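Long-range contacts in Exo-alpha-sialidase (Clostridium perfringens, PDB 2V72), which binds galactose through a family 32 carbohydrate-binding module, which probably helps this large sialidase toxin to attach to glycans: residues A[40-45]-A[133-138]; A[19-24]-A[52-57]. All blocks are in the same frame, centred on the assembly; numbering follows the deposited sequence.

Interaction 1: residues A[40-45]-A[133-138]. With CA (calcium ion), chain B; GAL (beta-D-galactopyranose), chain C.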
# COMPACT_ATOMS: atom_id res chain seq x y z
N MET A 40 1.67 -5.78 -10.21
CA MET A 40 0.86 -5.20 -9.13
C MET A 40 0.35 -6.21 -8.11
O MET A 40 0.25 -7.41 -8.42
CB MET A 40 -0.34 -4.46 -9.73
CG MET A 40 -1.35 -5.36 -10.41
SD MET A 40 -2.60 -4.39 -11.25
CE MET A 40 -1.81 -4.18 -12.85
N TRP A 41 0.02 -5.72 -6.92
CA TRP A 41 -0.88 -6.42 -6.02
C TRP A 41 -2.29 -6.06 -6.45
O TRP A 41 -2.57 -4.91 -6.77
CB TRP A 41 -0.66 -6.02 -4.54
CG TRP A 41 -1.82 -6.43 -3.67
CD1 TRP A 41 -2.20 -7.71 -3.37
CD2 TRP A 41 -2.77 -5.57 -3.02
NE1 TRP A 41 -3.32 -7.70 -2.57
CE2 TRP A 41 -3.69 -6.40 -2.33
CE3 TRP A 41 -2.92 -4.18 -2.93
CZ2 TRP A 41 -4.75 -5.89 -1.58
CZ3 TRP A 41 -3.97 -3.67 -2.18
CH2 TRP A 41 -4.88 -4.53 -1.51
N HIS A 42 -3.18 -7.05 -6.46
CA HIS A 42 -4.55 -6.84 -6.87
C HIS A 42 -5.38 -7.88 -6.14
O HIS A 42 -4.96 -9.04 -6.01
CB HIS A 42 -4.64 -7.01 -8.39
CG HIS A 42 -5.90 -6.50 -9.02
ND1 HIS A 42 -7.15 -6.96 -8.66
CD2 HIS A 42 -6.10 -5.62 -10.03
CE1 HIS A 42 -8.07 -6.36 -9.41
NE2 HIS A 42 -7.45 -5.55 -10.25
N THR A 43 -6.55 -7.46 -5.65
CA THR A 43 -7.47 -8.38 -5.01
C THR A 43 -7.99 -9.36 -6.06
O THR A 43 -7.76 -9.16 -7.26
CB THR A 43 -8.62 -7.64 -4.29
OG1 THR A 43 -9.34 -6.84 -5.23
CG2 THR A 43 -8.06 -6.74 -3.16
N LYS A 44 -8.66 -10.43 -5.64
CA LYS A 44 -9.01 -11.47 -6.62
C LYS A 44 -10.05 -11.04 -7.64
O LYS A 44 -11.10 -10.50 -7.31
CB LYS A 44 -9.34 -12.84 -5.99
CG LYS A 44 -10.37 -12.87 -4.90
CD LYS A 44 -10.51 -14.30 -4.34
CE LYS A 44 -9.18 -14.87 -3.84
NZ LYS A 44 -9.30 -16.25 -3.28
N TRP A 45 -9.69 -11.27 -8.90
CA TRP A 45 -10.41 -10.77 -10.06
C TRP A 45 -11.90 -11.14 -10.09
O TRP A 45 -12.70 -10.40 -10.66
CB TRP A 45 -9.74 -11.26 -11.33
CG TRP A 45 -8.33 -10.75 -11.57
CD1 TRP A 45 -7.55 -9.99 -10.72
CD2 TRP A 45 -7.53 -11.00 -12.73
NE1 TRP A 45 -6.32 -9.76 -11.29
CE2 TRP A 45 -6.28 -10.36 -12.52
CE3 TRP A 45 -7.75 -11.69 -13.92
CZ2 TRP A 45 -5.26 -10.40 -13.48
CZ3 TRP A 45 -6.73 -11.73 -14.87
CH2 TRP A 45 -5.50 -11.08 -14.65
N PHE A 133 -12.43 -3.34 -6.66
CA PHE A 133 -11.13 -3.97 -6.44
C PHE A 133 -10.15 -3.01 -5.76
O PHE A 133 -10.44 -1.83 -5.57
CB PHE A 133 -10.51 -4.44 -7.76
CG PHE A 133 -11.41 -5.34 -8.57
CD1 PHE A 133 -12.08 -4.85 -9.68
CD2 PHE A 133 -11.58 -6.67 -8.20
CE1 PHE A 133 -12.92 -5.68 -10.43
CE2 PHE A 133 -12.41 -7.51 -8.94
CZ PHE A 133 -13.08 -7.01 -10.05
N ALA A 134 -8.98 -3.54 -5.40
CA ALA A 134 -7.86 -2.75 -4.92
C ALA A 134 -6.62 -3.25 -5.63
O ALA A 134 -6.39 -4.47 -5.69
CB ALA A 134 -7.71 -2.90 -3.41
N SER A 135 -5.83 -2.33 -6.18
CA SER A 135 -4.54 -2.63 -6.79
C SER A 135 -3.49 -1.59 -6.42
O SER A 135 -3.81 -0.40 -6.24
CB SER A 135 -4.66 -2.78 -8.31
OG SER A 135 -5.21 -1.64 -8.94
N ILE A 136 -2.25 -2.05 -6.28
CA ILE A 136 -1.08 -1.22 -6.05
C ILE A 136 0.06 -1.88 -6.81
O ILE A 136 0.39 -3.04 -6.56
CB ILE A 136 -0.70 -1.10 -4.53
CG1 ILE A 136 -1.74 -0.27 -3.76
CG2 ILE A 136 0.69 -0.47 -4.36
CD1 ILE A 136 -1.57 -0.31 -2.24
N ALA A 137 0.65 -1.15 -7.75
CA ALA A 137 1.76 -1.69 -8.54
C ALA A 137 3.09 -1.55 -7.81
O ALA A 137 3.94 -2.44 -7.90
CB ALA A 137 1.81 -1.04 -9.94
N GLU A 138 3.27 -0.45 -7.08
CA GLU A 138 4.47 -0.22 -6.27
C GLU A 138 4.17 0.55 -4.98
O GLU A 138 3.35 1.46 -4.96
CB GLU A 138 5.56 0.51 -7.06
CG GLU A 138 6.41 -0.37 -7.95
CD GLU A 138 7.14 -1.44 -7.19
OE1 GLU A 138 7.99 -1.12 -6.32
OE2 GLU A 138 6.86 -2.63 -7.46
CA CA B . 5.40 -4.05 -8.73
C1 GAL C . -8.81 -7.24 -16.01
C2 GAL C . -7.56 -6.51 -15.49
C3 GAL C . -7.05 -7.15 -14.20
C4 GAL C . -8.17 -7.39 -13.18
C5 GAL C . -9.38 -8.06 -13.83
C6 GAL C . -10.53 -8.16 -12.83
O1 GAL C . -9.35 -6.50 -17.07
O2 GAL C . -6.56 -6.50 -16.49
O3 GAL C . -6.09 -6.31 -13.61
O4 GAL C . -8.58 -6.17 -12.62
O5 GAL C . -9.78 -7.33 -14.98
O6 GAL C . -11.49 -9.08 -13.31

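Interaction 2: residues A[19-24]-A[52-57]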
# COMPACT_ATOMS: atom_id res chain seq x y z
N SER A 19 2.09 -8.78 2.53
CA SER A 19 0.99 -9.67 2.85
C SER A 19 -0.30 -8.95 2.49
O SER A 19 -0.39 -7.74 2.62
CB SER A 19 1.01 -9.98 4.35
OG SER A 19 0.12 -11.03 4.67
N ALA A 20 -1.31 -9.69 2.03
CA ALA A 20 -2.63 -9.11 1.77
C ALA A 20 -3.78 -10.05 2.15
O ALA A 20 -3.62 -11.27 2.17
CB ALA A 20 -2.74 -8.70 0.32
N THR A 21 -4.93 -9.47 2.45
CA THR A 21 -6.11 -10.21 2.89
C THR A 21 -6.84 -10.81 1.68
O THR A 21 -7.64 -11.75 1.83
CB THR A 21 -7.08 -9.31 3.68
OG1 THR A 21 -7.43 -8.17 2.87
CG2 THR A 21 -6.44 -8.83 4.97
N SER A 22 -6.55 -10.25 0.50
CA SER A 22 -7.06 -10.74 -0.78
C SER A 22 -6.01 -10.51 -1.86
O SER A 22 -5.46 -9.41 -1.98
CB SER A 22 -8.34 -10.03 -1.17
OG SER A 22 -8.84 -10.55 -2.39
N GLU A 23 -5.74 -11.55 -2.64
CA GLU A 23 -4.80 -11.45 -3.75
C GLU A 23 -5.12 -12.44 -4.85
O GLU A 23 -5.37 -13.63 -4.60
CB GLU A 23 -3.33 -11.54 -3.28
CG GLU A 23 -2.90 -12.82 -2.57
CD GLU A 23 -1.78 -12.61 -1.55
OE1 GLU A 23 -0.71 -12.08 -1.91
OE2 GLU A 23 -1.96 -12.99 -0.37
N GLU A 24 -5.15 -11.92 -6.07
CA GLU A 24 -5.20 -12.74 -7.27
C GLU A 24 -3.88 -13.48 -7.35
O GLU A 24 -2.83 -12.91 -7.05
CB GLU A 24 -5.42 -11.86 -8.51
CG GLU A 24 -5.54 -12.63 -9.82
CD GLU A 24 -6.66 -13.68 -9.82
OE1 GLU A 24 -7.78 -13.38 -9.34
OE2 GLU A 24 -6.41 -14.80 -10.31
N PRO A 52 -13.85 -3.55 2.53
CA PRO A 52 -12.41 -3.32 2.59
C PRO A 52 -11.52 -4.56 2.52
O PRO A 52 -11.84 -5.62 3.08
CB PRO A 52 -12.21 -2.61 3.94
CG PRO A 52 -13.38 -2.97 4.74
CD PRO A 52 -14.52 -3.21 3.80
N GLN A 53 -10.41 -4.42 1.80
CA GLN A 53 -9.31 -5.38 1.82
C GLN A 53 -8.06 -4.55 2.02
O GLN A 53 -8.08 -3.34 1.78
CB GLN A 53 -9.23 -6.19 0.52
CG GLN A 53 -10.46 -7.05 0.21
CD GLN A 53 -10.66 -8.22 1.17
OE1 GLN A 53 -9.70 -8.80 1.68
NE2 GLN A 53 -11.92 -8.57 1.42
N SER A 54 -6.97 -5.18 2.46
CA SER A 54 -5.78 -4.44 2.85
C SER A 54 -4.48 -5.11 2.41
O SER A 54 -4.47 -6.31 2.12
CB SER A 54 -5.75 -4.23 4.36
OG SER A 54 -5.62 -5.47 5.03
N LEU A 55 -3.41 -4.32 2.36
CA LEU A 55 -2.07 -4.81 2.09
C LEU A 55 -1.19 -4.38 3.25
O LEU A 55 -1.11 -3.20 3.57
CB LEU A 55 -1.54 -4.24 0.77
CG LEU A 55 -0.04 -4.34 0.44
CD1 LEU A 55 0.35 -5.74 -0.02
CD2 LEU A 55 0.38 -3.31 -0.61
N SER A 56 -0.55 -5.35 3.90
CA SER A 56 0.37 -5.05 4.99
C SER A 56 1.77 -5.23 4.47
O SER A 56 2.07 -6.22 3.80
CB SER A 56 0.13 -5.95 6.20
OG SER A 56 -1.19 -5.81 6.69
N VAL A 57 2.62 -4.26 4.78
CA VAL A 57 4.02 -4.31 4.41
C VAL A 57 4.87 -4.17 5.67
O VAL A 57 4.85 -3.13 6.34
CB VAL A 57 4.37 -3.20 3.39
CG1 VAL A 57 5.84 -3.28 3.00
CG2 VAL A 57 3.49 -3.31 2.15

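Interaction 1: residues A[40-45]-A[133-138]
W41 and I136 form a hydrogen-bonded pair where two antiparallel strands of the F5/8 type C beta-sandwich meet, W41 N donating to I136 O at 2.7 Å and I136 N returning a bond to W41 O. A third backbone bond, from T43 N to A134 O, carries the pairing past the strand end, and T43 OG1 accepts a weak one from A134 N at 3.3 Å; a threonine suits this place because its hydroxyl stands in for a backbone acceptor while CG2 packs on A134 CB. H42 and S135 are the non-hydrogen-bonded pair between these bonds. The imidazole is anchored by the next residue of its own segment: ND1 donates to T43 O, nearly in the ring plane, which fixes the ring's rotation and leaves NE2 2.7 Å from O4 of the bound galactose. The indole of W45 turns one face to the sugar, with C4 of galactose 3.4 Å above its plane, an aromatic platform of the kind common in galactose-binding proteins, and W45 O accepts a bond from O6. F133 brings CZ near C6 of the sugar; its ring is turned 51° from that of H42, and T43 OG1 lies at its edge. R73 and N78 complete the pocket. At the other end A137 O and E138 OE2 bind calcium, together with S31, D34, N36 and T39. On the sheet face of W41 and I136, the flat indole offers broad apolar contact: CE3 lies near I136 CB, and CH2 is 3.8 Å from A134 CB.

Interaction 2: residues A[19-24]-A[52-57]
T21 lays its side chain obliquely across Q53, bringing OG1 to 2.6 Å from Q53 OE1, to which it donates a hydrogen bond. The same oxygen accepts S54 N at 3.1 Å in a nearly straight bond (166°); with OG1 set between its own backbone N and carbonyl carbon (chi1 56°), it lies within reach of both partners. Threonine suits the spot: the hydroxyl both gives and takes, while CG2 rests 3.5 Å from S54 OG. The Q53 chain bends at chi2 (-68°), and the amide stays close to the 19-24 segment, OE1 also lying against S22 CB; its NE2 donates to A50 O. Behind this cluster the backbones pair as antiparallel strands at an outermost strand of a five-stranded sheet of the sandwich. S19 and S56 are a hydrogen-bonded pair, with S56 N 2.7 Å from S19 O and a reciprocal bond from S19 N, and T21 N continues the pattern to S54 O. A20 and L55, the non-hydrogen-bonded pair, turn to the face where W41 also packs; the small methyl of A20 lets the W41 indole pack close, and L55 CD1 reaches S19 O at 3.4 Å. S19 and S56 lie on the other face, where small polar side chains suit the more exposed setting. With both the donor and acceptor roles of the T21 hydroxyl engaged, side-chain bonding takes over where regular strand pairing ends, and the contact is held chiefly by polar bonds.

From the N terminus the chain passes through 19-24, then 40-45, then 52-57, and finally 133-138, so the two contacts cross. Interaction 2 closes the shorter loop, which carries S31, D34, N36 and T39 of the calcium site as well as the strand 41-42. Interaction 1 closes a much longer one, taking in most of the strands of the sandwich before returning beside 40-45. They belong to different sheets, but they touch where W41 NE1 bonds to S22 O and E24 OE1 receives W45 N. L55 of 53-59 also packs on W41 and I136, tying the two sheets together.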